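Local coordinates for protein D-alanyl transferase DltD (Enterococcus faecalis, PDB 6O93) that probably transfers D-alanine to lipoteichoic acid during construction of the Gram-positive cell wall, as a membrane-associated member of the DltD family, at residues T78-Q83 against G274-A279. Numbering follows the deposited sequence.
Sequences TQSLTQ and GDFQAA
Ser80 and Leu81, in the first turn of helix 80-90, meet Asp275 and Phe276 of helix 272-285 in a close, buried helix-helix contact beside the parallel sheet of an SGNH-hydrolase-like fold. The closeness is measured on the backbone: the CA atoms of Ser80 and Phe276 are 4.9 Å apart, consistent with the small side chain of Ser80, and those of Leu81 and Asp275 are equally close. Ser80 CB lies against the Asp275-Phe276 peptide link, 3.4 Å from Phe276 N. A chi1 of -70° sets Ser80 OG anti to its own carbonyl carbon, which puts it beside CA and CB of Phe276. Ser80 OG also comes to the ring edge near the ring plane, 3.7 Å from Phe276 CD1. Its polar partner is Glu272, one turn earlier on the facing helix, and this hydrogen bond joins the two helices directly. The phenylalanine ring also touches Gln322 and Leu323 of helix 309-324.

Direct contact between Asp275 and Leu81 is van der Waals: the carboxylate lies across the leucine, with Asp275 OD2 3.7 Å from Leu81 CB. Between this pair the polar link runs through a water, which accepts from Leu81 N at 2.9 Å and donates to Asp275 OD2 at 2.8 Å. The other oxygen, OD1, takes a hydrogen bond from Tyr143 and a salt bridge from Arg147, which probably helps keep the buried acid ionised.

Helix 139-148 thus joins the pair through Asp275, and its Leu144 and Arg147 also touch Leu81, whose side chain meets Phe118 of helix 115-121 as well. In the chain, helix 80-90 lies between strands 69-73 and 98-102, while helix 272-285 leads into strand 289-294; Gln83 NE2 hydrogen-bonds to Leu73 O of edge strand 69-73.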
loop_
_atom_site.group_PDB
_atom_site.type_symbol
_atom_site.label_atom_id
_atom_site.label_comp_id
_atom_site.label_asym_id
_atom_site.label_seq_id
_atom_site.Cartn_x
_atom_site.Cartn_y
_atom_site.Cartn_z
ATOM N N THR A 78 -2.740 6.901 -0.319
ATOM C CA THR A 78 -3.355 5.749 0.344
ATOM C C THR A 78 -2.352 5.183 1.345
ATOM O O THR A 78 -1.391 4.510 0.964
ATOM C CB THR A 78 -3.786 4.691 -0.670
ATOM O OG1 THR A 78 -2.656 4.249 -1.430
ATOM C CG2 THR A 78 -4.842 5.249 -1.619
ATOM N N GLN A 79 -2.583 5.451 2.632
ATOM C CA GLN A 79 -1.713 4.984 3.698
ATOM C C GLN A 79 -2.415 3.876 4.495
ATOM O O GLN A 79 -3.405 3.290 4.030
ATOM C CB GLN A 79 -1.289 6.180 4.561
ATOM C CG GLN A 79 -0.589 7.276 3.760
ATOM C CD GLN A 79 0.130 8.295 4.630
ATOM O OE1 GLN A 79 0.180 8.168 5.855
ATOM N NE2 GLN A 79 0.693 9.316 3.995
ATOM N N SER A 80 -1.900 3.589 5.695
ATOM C CA SER A 80 -2.282 2.364 6.391
ATOM C C SER A 80 -3.757 2.362 6.772
ATOM O O SER A 80 -4.419 1.321 6.698
ATOM C CB SER A 80 -1.414 2.172 7.632
ATOM O OG SER A 80 -0.081 1.860 7.272
ATOM N N LEU A 81 -4.289 3.510 7.192
ATOM C CA LEU A 81 -5.680 3.552 7.636
ATOM C C LEU A 81 -6.624 3.212 6.489
ATOM O O LEU A 81 -7.545 2.403 6.644
ATOM C CB LEU A 81 -6.003 4.926 8.219
ATOM C CG LEU A 81 -7.343 5.050 8.948
ATOM C CD1 LEU A 81 -7.407 4.102 10.137
ATOM C CD2 LEU A 81 -7.563 6.477 9.398
ATOM N N THR A 82 -6.402 3.821 5.322
ATOM C CA THR A 82 -7.171 3.464 4.135
ATOM C C THR A 82 -7.039 1.979 3.827
ATOM O O THR A 82 -8.033 1.294 3.559
ATOM C CB THR A 82 -6.703 4.296 2.939
ATOM O OG1 THR A 82 -7.009 5.677 3.156
ATOM C CG2 THR A 82 -7.376 3.822 1.657
ATOM N N GLN A 83 -5.807 1.463 3.859
ATOM C CA GLN A 83 -5.572 0.071 3.494
ATOM C C GLN A 83 -6.189 -0.890 4.501
ATOM O O GLN A 83 -6.650 -1.972 4.119
ATOM C CB GLN A 83 -4.070 -0.186 3.363
ATOM C CG GLN A 83 -3.391 0.614 2.258
ATOM C CD GLN A 83 -3.792 0.153 0.868
ATOM O OE1 GLN A 83 -4.765 -0.579 0.701
ATOM N NE2 GLN A 83 -3.036 0.579 -0.138
ATOM N N GLY A 274 0.235 3.724 14.523
ATOM C CA GLY A 274 -1.030 3.165 14.971
ATOM C C GLY A 274 -1.909 2.716 13.818
ATOM O O GLY A 274 -2.524 1.648 13.875
ATOM N N ASP A 275 -1.987 3.526 12.759
ATOM C CA ASP A 275 -2.772 3.137 11.592
ATOM C C ASP A 275 -2.190 1.890 10.942
ATOM O O ASP A 275 -2.930 1.030 10.446
ATOM C CB ASP A 275 -2.830 4.287 10.588
ATOM C CG ASP A 275 -3.531 5.507 11.138
ATOM O OD1 ASP A 275 -4.097 5.424 12.249
ATOM O OD2 ASP A 275 -3.513 6.555 10.459
ATOM N N PHE A 276 -0.860 1.779 10.933
ATOM C CA PHE A 276 -0.211 0.573 10.436
ATOM C C PHE A 276 -0.596 -0.635 11.277
ATOM O O PHE A 276 -0.822 -1.728 10.744
ATOM C CB PHE A 276 1.302 0.776 10.428
ATOM C CG PHE A 276 2.075 -0.403 9.920
ATOM C CD1 PHE A 276 1.762 -0.983 8.702
ATOM C CD2 PHE A 276 3.132 -0.915 10.649
ATOM C CE1 PHE A 276 2.480 -2.063 8.232
ATOM C CE2 PHE A 276 3.857 -1.994 10.178
ATOM C CZ PHE A 276 3.529 -2.567 8.969
ATOM N N GLN A 277 -0.679 -0.456 12.597
ATOM C CA GLN A 277 -1.132 -1.536 13.466
ATOM C C GLN A 277 -2.533 -1.992 13.084
ATOM O O GLN A 277 -2.845 -3.188 13.150
ATOM C CB GLN A 277 -1.094 -1.080 14.924
ATOM C CG GLN A 277 -1.532 -2.140 15.926
ATOM C CD GLN A 277 -0.619 -3.351 15.925
ATOM O OE1 GLN A 277 0.403 -3.371 15.241
ATOM N NE2 GLN A 277 -0.983 -4.367 16.699
ATOM N N ALA A 278 -3.396 -1.054 12.685
ATOM C CA ALA A 278 -4.746 -1.427 12.277
ATOM C C ALA A 278 -4.713 -2.378 11.088
ATOM O O ALA A 278 -5.464 -3.359 11.046
ATOM C CB ALA A 278 -5.560 -0.177 11.946
ATOM N N ALA A 279 -3.844 -2.107 10.112
ATOM C CA ALA A 279 -3.724 -2.996 8.963
ATOM C C ALA A 279 -3.155 -4.348 9.373
ATOM O O ALA A 279 -3.571 -5.388 8.847
ATOM C CB ALA A 279 -2.851 -2.348 7.889
HETATM O O HOH W 1 -3.081 6.052 7.729
#